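Local coordinates for platelet aggregation factor Sm-hPAF (Streptococcus mitis, PDB 4GWI), which binds fucose-containing Lewis glycans through this F-type lectin domain and, as a whole toxin, probably forms cholesterol-dependent pores in host membranes, at residues V80-L92 with R101-V115. The protein carries 2 engineered substitutions. Residues are numbered along the deposited sequence; the frame is centred on the assembly and turned at random.
Sequences VANRLSNFDVVLL and RQHFDSLNGKAELEV. With FUC (alpha-L-fucopyranose), chain B.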
ATOM      1  N   VAL A  80     -10.715 -13.626   2.889  1.00 31.23           N
ATOM      2  CA  VAL A  80      -9.517 -13.303   3.666  1.00 28.15           C
ATOM      3  C   VAL A  80      -9.221 -11.787   3.562  1.00 26.62           C
ATOM      4  O   VAL A  80      -8.089 -11.349   3.930  1.00 25.65           O
ATOM      5  CB  VAL A  80      -8.309 -14.105   3.168  1.00 32.45           C
ATOM      6  CG1 VAL A  80      -8.482 -15.605   3.489  1.00 34.50           C
ATOM      7  CG2 VAL A  80      -8.091 -13.925   1.652  1.00 30.62           C
ATOM      8  N   ALA A  81     -10.225 -11.007   3.157  1.00 29.29           N
ATOM      9  CA  ALA A  81     -10.042  -9.534   3.040  1.00 26.88           C
ATOM     10  C   ALA A  81      -9.704  -8.935   4.406  1.00 27.25           C
ATOM     11  O   ALA A  81      -9.010  -7.897   4.486  1.00 25.62           O
ATOM     12  CB  ALA A  81     -11.295  -8.858   2.432  1.00 32.01           C
ATOM     13  N   ASN A  82     -10.158  -9.533   5.516  1.00 26.50           N
ATOM     14  CA  ASN A  82      -9.860  -9.020   6.840  1.00 28.16           C
ATOM     15  C   ASN A  82      -8.441  -9.073   7.276  1.00 27.31           C
ATOM     16  O   ASN A  82      -8.131  -8.522   8.305  1.00 28.75           O
ATOM     17  CB  ASN A  82     -10.801  -9.667   7.917  1.00 34.82           C
ATOM     18  CG  ASN A  82     -10.525 -11.175   8.141  1.00 55.20           C
ATOM     19  OD1 ASN A  82     -10.732 -11.677   9.247  1.00 69.76           O
ATOM     20  ND2 ASN A  82     -10.072 -11.901   7.099  1.00 56.00           N
ATOM     21  N   ARG A  83      -7.539  -9.694   6.492  1.00 22.91           N
ATOM     22  CA  ARG A  83      -6.142  -9.648   6.829  1.00 20.93           C
ATOM     23  C   ARG A  83      -5.605  -8.211   6.731  1.00 22.13           C
ATOM     24  O   ARG A  83      -4.588  -7.889   7.402  1.00 24.73           O
ATOM     25  CB  ARG A  83      -5.321 -10.553   5.886  1.00 21.98           C
ATOM     26  CG  ARG A  83      -5.573 -12.062   6.113  1.00 22.08           C
ATOM     27  CD  ARG A  83      -5.021 -12.856   4.944  1.00 23.12           C
ATOM     28  NE  ARG A  83      -5.272 -14.293   5.287  1.00 26.39           N
ATOM     29  CZ  ARG A  83      -4.944 -15.319   4.474  1.00 26.91           C
ATOM     30  NH1 ARG A  83      -4.325 -15.135   3.257  1.00 23.75           N
ATOM     31  NH2 ARG A  83      -5.216 -16.579   4.926  1.00 28.61           N
ATOM     32  N   LEU A  84      -6.244  -7.400   5.912  1.00 22.49           N
ATOM     33  CA  LEU A  84      -5.842  -5.988   5.843  1.00 22.94           C
ATOM     34  C   LEU A  84      -6.664  -5.207   6.916  1.00 22.27           C
ATOM     35  O   LEU A  84      -7.727  -4.600   6.643  1.00 24.05           O
ATOM     36  CB  LEU A  84      -6.036  -5.390   4.429  1.00 20.86           C
ATOM     37  CG  LEU A  84      -5.565  -3.927   4.309  1.00 20.21           C
ATOM     38  CD1 LEU A  84      -4.030  -3.854   4.526  1.00 22.39           C
ATOM     39  CD2 LEU A  84      -5.837  -3.501   2.869  1.00 21.30           C
ATOM     40  N   SER A  85      -6.148  -5.316   8.115  1.00 23.55           N
ATOM     41  CA  SER A  85      -6.785  -4.694   9.304  1.00 24.47           C
ATOM     42  C   SER A  85      -5.664  -4.421  10.271  1.00 23.34           C
ATOM     43  O   SER A  85      -4.597  -5.049  10.253  1.00 25.85           O
ATOM     44  CB  SER A  85      -7.911  -5.627   9.854  1.00 29.60           C
ATOM     45  OG  SER A  85      -7.258  -6.742  10.343  1.00 35.54           O
ATOM     46  N   ASN A  86      -5.901  -3.432  11.163  1.00 22.60           N
ATOM     47  CA  ASN A  86      -4.947  -2.990  12.150  1.00 22.91           C
ATOM     48  C   ASN A  86      -3.575  -2.731  11.539  1.00 22.84           C
ATOM     49  O   ASN A  86      -2.604  -3.440  11.774  1.00 23.55           O
ATOM     50  CB  ASN A  86      -4.856  -4.042  13.262  1.00 25.93           C
ATOM     51  CG  ASN A  86      -4.066  -3.541  14.482  1.00 29.95           C
ATOM     52  OD1 ASN A  86      -3.739  -2.395  14.636  1.00 30.58           O
ATOM     53  ND2 ASN A  86      -3.680  -4.487  15.336  1.00 33.66           N
ATOM     54  N   PHE A  87      -3.555  -1.682  10.741  1.00 21.97           N
ATOM     55  CA  PHE A  87      -2.355  -1.385   9.988  1.00 20.80           C
ATOM     56  C   PHE A  87      -2.112   0.103   9.919  1.00 21.94           C
ATOM     57  O   PHE A  87      -3.025   0.924  10.111  1.00 21.76           O
ATOM     58  CB  PHE A  87      -2.430  -1.946   8.524  1.00 21.01           C
ATOM     59  CG  PHE A  87      -3.536  -1.362   7.686  1.00 19.98           C
ATOM     60  CD1 PHE A  87      -4.830  -1.854   7.731  1.00 21.47           C
ATOM     61  CD2 PHE A  87      -3.280  -0.244   6.863  1.00 21.47           C
ATOM     62  CE1 PHE A  87      -5.871  -1.313   6.990  1.00 21.78           C
ATOM     63  CE2 PHE A  87      -4.296   0.279   6.137  1.00 20.64           C
ATOM     64  CZ  PHE A  87      -5.555  -0.237   6.114  1.00 22.01           C
ATOM     65  N   ASP A  88      -0.876   0.455   9.598  1.00 20.87           N
ATOM     66  CA  ASP A  88      -0.523   1.874   9.381  1.00 21.02           C
ATOM     67  C   ASP A  88      -0.165   2.094   7.917  1.00 19.29           C
ATOM     68  O   ASP A  88       0.338   1.180   7.211  1.00 20.51           O
ATOM     69  CB  ASP A  88       0.746   2.284  10.155  1.00 21.55           C
ATOM     70  CG  ASP A  88       0.562   2.351  11.709  1.00 25.92           C
ATOM     71  OD1 ASP A  88       1.610   2.228  12.412  1.00 29.88           O
ATOM     72  OD2 ASP A  88      -0.543   2.447  12.168  1.00 29.11           O
ATOM     73  N   VAL A  89      -0.432   3.282   7.434  1.00 18.31           N
ATOM     74  CA  VAL A  89       0.133   3.797   6.118  1.00 17.45           C
ATOM     75  C   VAL A  89       1.129   4.861   6.512  1.00 19.60           C
ATOM     76  O   VAL A  89       0.782   5.828   7.256  1.00 20.27           O
ATOM     77  CB  VAL A  89      -0.980   4.340   5.231  1.00 19.08           C
ATOM     78  CG1 VAL A  89      -0.428   4.845   3.871  1.00 19.46           C
ATOM     79  CG2 VAL A  89      -2.035   3.230   4.969  1.00 19.66           C
ATOM     80  N   VAL A  90       2.337   4.738   6.010  1.00 19.33           N
ATOM     81  CA  VAL A  90       3.471   5.546   6.476  1.00 19.06           C
ATOM     82  C   VAL A  90       4.102   6.190   5.272  1.00 20.48           C
ATOM     83  O   VAL A  90       4.267   5.599   4.167  1.00 21.44           O
ATOM     84  CB  VAL A  90       4.541   4.643   7.126  1.00 19.60           C
ATOM     85  CG1 VAL A  90       5.568   5.506   7.856  1.00 22.29           C
ATOM     86  CG2 VAL A  90       3.887   3.712   8.151  1.00 22.45           C
ATOM     87  N   LEU A  91       4.463   7.472   5.435  1.00 17.72           N
ATOM     88  CA  LEU A  91       5.263   8.154   4.435  1.00 18.30           C
ATOM     89  C   LEU A  91       6.672   8.372   4.993  1.00 19.20           C
ATOM     90  O   LEU A  91       6.776   8.778   6.149  1.00 18.26           O
ATOM     91  CB  LEU A  91       4.671   9.506   4.073  1.00 18.32           C
ATOM     92  CG  LEU A  91       3.213   9.549   3.495  1.00 18.22           C
ATOM     93  CD1 LEU A  91       2.839  10.966   3.108  1.00 20.38           C
ATOM     94  CD2 LEU A  91       3.187   8.564   2.302  1.00 20.71           C
ATOM     95  N   LEU A  92       7.686   8.104   4.214  1.00 18.76           N
ATOM     96  CA  LEU A  92       9.087   8.268   4.671  1.00 18.40           C
ATOM     97  C   LEU A  92       9.778   9.240   3.733  1.00 23.15           C
ATOM     98  O   LEU A  92       9.551   9.287   2.523  1.00 19.85           O
ATOM     99  CB  LEU A  92       9.891   6.960   4.609  1.00 20.13           C
ATOM    100  CG  LEU A  92       9.239   5.761   5.224  1.00 21.69           C
ATOM    101  CD1 LEU A  92      10.325   4.665   5.037  1.00 23.60           C
ATOM    102  CD2 LEU A  92       9.007   5.976   6.680  1.00 23.45           C
ATOM    103  N   ARG A 101       2.093   9.300   9.368  1.00 20.34           N
ATOM    104  CA  ARG A 101       1.633   7.947   9.706  1.00 19.39           C
ATOM    105  C   ARG A 101       0.175   8.044  10.059  1.00 22.26           C
ATOM    106  O   ARG A 101      -0.218   8.917  10.834  1.00 24.27           O
ATOM    107  CB  ARG A 101       2.467   7.368  10.893  1.00 22.04           C
ATOM    108  CG  ARG A 101       1.988   6.008  11.344  1.00 26.54           C
ATOM    109  CD  ARG A 101       2.827   5.470  12.545  1.00 26.28           C
ATOM    110  NE  ARG A 101       4.211   5.370  12.209  1.00 27.97           N
ATOM    111  CZ  ARG A 101       4.843   4.256  11.782  1.00 27.61           C
ATOM    112  NH1 ARG A 101       4.175   3.111  11.642  1.00 26.92           N
ATOM    113  NH2 ARG A 101       6.165   4.326  11.482  1.00 30.68           N
ATOM    114  N   GLN A 102      -0.672   7.170   9.466  1.00 20.26           N
ATOM    115  CA  GLN A 102      -2.090   7.066   9.854  1.00 20.87           C
ATOM    116  C   GLN A 102      -2.394   5.628  10.112  1.00 22.81           C
ATOM    117  O   GLN A 102      -1.935   4.736   9.382  1.00 22.17           O
ATOM    118  CB  GLN A 102      -2.981   7.543   8.738  1.00 19.20           C
ATOM    119  CG  GLN A 102      -2.917   9.065   8.632  1.00 22.81           C
ATOM    120  CD  GLN A 102      -3.773   9.651   7.519  1.00 21.13           C
ATOM    121  OE1 GLN A 102      -4.939   9.262   7.363  1.00 23.45           O
ATOM    122  NE2 GLN A 102      -3.217  10.666   6.780  1.00 20.52           N
ATOM    123  N   HIS A 103      -3.146   5.370  11.158  1.00 22.28           N
ATOM    124  CA  HIS A 103      -3.551   4.042  11.542  1.00 23.36           C
ATOM    125  C   HIS A 103      -4.998   3.763  11.170  1.00 21.63           C
ATOM    126  O   HIS A 103      -5.874   4.648  11.266  1.00 22.85           O
ATOM    127  CB  HIS A 103      -3.410   3.934  13.062  1.00 23.71           C
ATOM    128  CG  HIS A 103      -3.926   2.605  13.590  1.00 26.84           C
ATOM    129  ND1 HIS A 103      -3.224   1.459  13.442  1.00 31.89           N
ATOM    130  CD2 HIS A 103      -5.148   2.270  14.179  1.00 34.13           C
ATOM    131  CE1 HIS A 103      -3.963   0.419  13.979  1.00 30.86           C
ATOM    132  NE2 HIS A 103      -5.143   0.916  14.387  1.00 36.44           N
ATOM    133  N   PHE A 104      -5.272   2.520  10.759  1.00 21.74           N
ATOM    134  CA  PHE A 104      -6.627   2.069  10.388  1.00 22.59           C
ATOM    135  C   PHE A 104      -6.989   0.768  10.999  1.00 25.77           C
ATOM    136  O   PHE A 104      -6.222  -0.170  10.991  1.00 23.58           O
ATOM    137  CB  PHE A 104      -6.784   1.917   8.847  1.00 23.46           C
ATOM    138  CG  PHE A 104      -6.521   3.211   8.143  1.00 23.63           C
ATOM    139  CD1 PHE A 104      -7.570   4.123   7.987  1.00 23.12           C
ATOM    140  CD2 PHE A 104      -5.188   3.586   7.804  1.00 21.25           C
ATOM    141  CE1 PHE A 104      -7.343   5.425   7.460  1.00 24.40           C
ATOM    142  CE2 PHE A 104      -5.005   4.858   7.277  1.00 23.00           C
ATOM    143  CZ  PHE A 104      -6.037   5.744   7.093  1.00 23.38           C
ATOM    144  N   ASP A 105      -8.191   0.688  11.565  1.00 26.97           N
ATOM    145  CA  ASP A 105      -8.596  -0.584  12.134  1.00 28.28           C
ATOM    146  C   ASP A 105      -9.065  -1.536  11.055  1.00 26.67           C
ATOM    147  O   ASP A 105      -8.742  -2.699  11.137  1.00 29.69           O
ATOM    148  CB  ASP A 105      -9.814  -0.354  13.058  1.00 32.08           C
ATOM    149  CG  ASP A 105      -9.460   0.390  14.328  1.00 44.76           C
ATOM    150  OD1 ASP A 105      -8.298   0.298  14.819  1.00 43.56           O
ATOM    151  OD2 ASP A 105     -10.401   1.038  14.857  1.00 49.83           O
ATOM    152  N   SER A 106      -9.809  -1.072  10.062  1.00 30.06           N
ATOM    153  CA  SER A 106     -10.472  -1.938   9.095  1.00 37.06           C
ATOM    154  C   SER A 106     -10.689  -1.152   7.840  1.00 36.94           C
ATOM    155  O   SER A 106     -10.573   0.055   7.866  1.00 35.30           O
ATOM    156  CB  SER A 106     -11.905  -2.250   9.604  1.00 36.86           C
ATOM    157  OG  SER A 106     -12.312  -3.481   9.140  1.00 57.28           O
ATOM    158  N   LEU A 107     -11.031  -1.852   6.749  1.00 32.04           N
ATOM    159  CA  LEU A 107     -11.592  -1.199   5.589  1.00 32.18           C
ATOM    160  C   LEU A 107     -13.156  -1.301   5.635  1.00 42.17           C
ATOM    161  O   LEU A 107     -13.839  -0.783   4.715  1.00 41.08           O
ATOM    162  CB  LEU A 107     -11.119  -1.920   4.327  1.00 31.77           C
ATOM    163  CG  LEU A 107      -9.952  -1.223   3.646  1.00 31.00           C
ATOM    164  CD1 LEU A 107      -8.755  -1.257   4.585  1.00 31.47           C
ATOM    165  CD2 LEU A 107      -9.610  -1.867   2.296  1.00 27.99           C
ATOM    166  N   ASN A 108     -13.648  -2.090   6.616  1.00 50.09           N
ATOM    167  CA  ASN A 108     -15.108  -2.340   6.869  1.00 55.98           C
ATOM    168  C   ASN A 108     -15.784  -3.082   5.724  1.00 52.48           C
ATOM    169  O   ASN A 108     -16.883  -2.712   5.309  1.00 60.79           O
ATOM    170  CB  ASN A 108     -15.845  -0.995   7.039  1.00 56.76           C
ATOM    171  CG  ASN A 108     -15.583  -0.339   8.386  1.00 66.34           C
ATOM    172  OD1 ASN A 108     -15.396  -1.016   9.412  1.00 72.43           O
ATOM    173  ND2 ASN A 108     -15.587   0.991   8.393  1.00 72.47           N
ATOM    174  N   GLY A 109     -15.105  -4.065   5.154  1.00 47.02           N
ATOM    175  CA  GLY A 109     -15.586  -4.699   3.930  1.00 43.40           C
ATOM    176  C   GLY A 109     -15.546  -3.896   2.634  1.00 42.12           C
ATOM    177  O   GLY A 109     -15.874  -4.475   1.598  1.00 42.39           O
ATOM    178  N   LYS A 110     -15.157  -2.596   2.657  1.00 35.43           N
ATOM    179  CA  LYS A 110     -14.957  -1.893   1.364  1.00 33.65           C
ATOM    180  C   LYS A 110     -13.758  -2.442   0.573  1.00 30.00           C
ATOM    181  O   LYS A 110     -12.784  -2.905   1.155  1.00 35.49           O
ATOM    182  CB  LYS A 110     -14.782  -0.381   1.571  1.00 36.94           C
ATOM    183  CG  LYS A 110     -16.039   0.192   2.261  1.00 50.26           C
ATOM    184  CD  LYS A 110     -16.165   1.705   2.078  1.00 61.42           C
ATOM    185  CE  LYS A 110     -17.328   2.260   2.895  1.00 69.64           C
ATOM    186  NZ  LYS A 110     -18.633   1.711   2.421  1.00 75.20           N
ATOM    187  N   ALA A 111     -13.832  -2.347  -0.715  1.00 26.17           N
ATOM    188  CA  ALA A 111     -12.778  -2.892  -1.617  1.00 27.45           C
ATOM    189  C   ALA A 111     -11.553  -1.943  -1.570  1.00 26.50           C
ATOM    190  O   ALA A 111     -10.432  -2.373  -1.960  1.00 24.29           O
ATOM    191  CB  ALA A 111     -13.257  -2.941  -3.039  1.00 28.45           C
ATOM    192  N   GLU A 112     -11.762  -0.674  -1.186  1.00 24.41           N
ATOM    193  CA  GLU A 112     -10.644   0.271  -1.320  1.00 22.70           C
ATOM    194  C   GLU A 112     -10.653   1.181  -0.094  1.00 25.04           C
ATOM    195  O   GLU A 112     -11.651   1.314   0.642  1.00 24.93           O
ATOM    196  CB  GLU A 112     -10.730   1.073  -2.565  1.00 27.59           C
ATOM    197  CG  GLU A 112     -12.003   1.835  -2.660  1.00 41.24           C
ATOM    198  CD  GLU A 112     -12.239   2.419  -4.063  1.00 53.74           C
ATOM    199  OE1 GLU A 112     -12.175   1.651  -5.074  1.00 53.16           O
ATOM    200  OE2 GLU A 112     -12.508   3.658  -4.108  1.00 67.18           O
ATOM    201  N   LEU A 113      -9.492   1.803   0.163  1.00 21.62           N
ATOM    202  CA  LEU A 113      -9.356   2.819   1.275  1.00 23.04           C
ATOM    203  C   LEU A 113      -8.650   3.988   0.666  1.00 21.56           C
ATOM    204  O   LEU A 113      -7.555   3.864   0.068  1.00 20.06           O
ATOM    205  CB  LEU A 113      -8.544   2.257   2.459  1.00 23.14           C
ATOM    206  CG  LEU A 113      -8.178   3.341   3.504  1.00 24.40           C
ATOM    207  CD1 LEU A 113      -9.454   3.887   4.151  1.00 28.63           C
ATOM    208  CD2 LEU A 113      -7.189   2.732   4.539  1.00 23.84           C
ATOM    209  N   GLU A 114      -9.196   5.203   0.805  1.00 21.48           N
ATOM    210  CA  GLU A 114      -8.486   6.389   0.355  1.00 19.57           C
ATOM    211  C   GLU A 114      -7.899   7.111   1.578  1.00 21.62           C
ATOM    212  O   GLU A 114      -8.627   7.415   2.578  1.00 25.94           O
ATOM    213  CB  GLU A 114      -9.469   7.424  -0.293  1.00 25.09           C
ATOM    214  CG  GLU A 114      -9.945   6.888  -1.684  1.00 30.70           C
ATOM    215  CD  GLU A 114     -10.833   7.864  -2.442  1.00 37.76           C
ATOM    216  OE1 GLU A 114     -11.413   8.773  -1.825  1.00 39.86           O
ATOM    217  OE2 GLU A 114     -10.927   7.687  -3.670  1.00 47.06           O
ATOM    218  N   VAL A 115      -6.578   7.290   1.537  1.00 20.14           N
ATOM    219  CA  VAL A 115      -5.888   7.933   2.713  1.00 19.33           C
ATOM    220  C   VAL A 115      -5.395   9.276   2.219  1.00 18.80           C
ATOM    221  O   VAL A 115      -4.700   9.416   1.204  1.00 20.30           O
ATOM    222  CB  VAL A 115      -4.692   7.048   3.080  1.00 18.88           C
ATOM    223  CG1 VAL A 115      -4.041   7.679   4.349  1.00 19.72           C
ATOM    224  CG2 VAL A 115      -5.101   5.610   3.364  1.00 21.68           C
TER
HETATM  225  C1  FUC B   3      -6.215 -18.673  -0.144  1.00 35.86           C
HETATM  226  C2  FUC B   3      -5.836 -18.428   1.304  1.00 32.30           C
HETATM  227  C3  FUC B   3      -4.433 -18.874   1.580  1.00 28.49           C
HETATM  228  C4  FUC B   3      -3.508 -18.111   0.655  1.00 27.87           C
HETATM  229  C5  FUC B   3      -3.957 -18.409  -0.760  1.00 29.73           C
HETATM  230  C6  FUC B   3      -3.082 -17.727  -1.786  1.00 27.42           C
HETATM  231  O2  FUC B   3      -6.733 -19.140   2.140  1.00 36.06           O
HETATM  232  O3  FUC B   3      -4.134 -18.608   2.890  1.00 29.16           O
HETATM  233  O4  FUC B   3      -3.596 -16.746   0.962  1.00 24.88           O
HETATM  234  O5  FUC B   3      -5.284 -18.021  -0.964  1.00 28.38           O
HETATM  235  O   HOH W   1     -10.346  -4.723   6.568  1.00 36.69           O
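The Asp88 carboxylate is gripped at both oxygens by side chains of the partner strand. Arg101 NH1 reaches Asp88 OD1 at 2.8 Å in a salt bridge, on the anti side and somewhat out of the carboxylate plane. His103 ND1 donates to Asp88 OD2 at 3.1 Å, with the acceptor lying in the imidazole plane. Both flat groups stand steeply to the carboxylate, the imidazole at 80°. His103 is held at its other nitrogen too, NE2 donating to Asp105 OD1, which should fix the rotation of the ring. A bend at chi3 (-59°) turns the Arg101 guanidinium back over Val90, whose CG2 lies against one of its faces; Glu98 and Glu128 share its charge.

Behind this polar face, Phe87 is clamped between Leu84 CD1, centred over one side of the ring, and Phe104 CB, 3.6 Å above the other. The two phenyl rings are offset, inclined at 29° and barely overlapping. Leu107 CD1 and Leu113 CD2 both close on the rim at Phe87 CZ, and the latter methyl also covers a face of the Phe104 ring.

Backbone pairing is antiparallel from Val90–Arg101 to Phe87–Phe104, then interrupted by a G1 beta bulge in which Asn86 and Phe87 both face Phe104. Beyond it, one water bridges Leu84 O and Leu107 N. On the preceding 3-10 turn, Arg83 NH1 donates to fucose O4 at 2.9 Å and its NH2 to O3; the same sugar is also hydrogen-bonded by His48 and Arg75.

Strands 87-92 and 98-104 thus form an edge hairpin of the five-stranded sheet, flanked by strand 124-129, with Phe87 packing inward on Leu72 of strand 64-74 in the opposing sheet of the F-type lectin beta-sandwich.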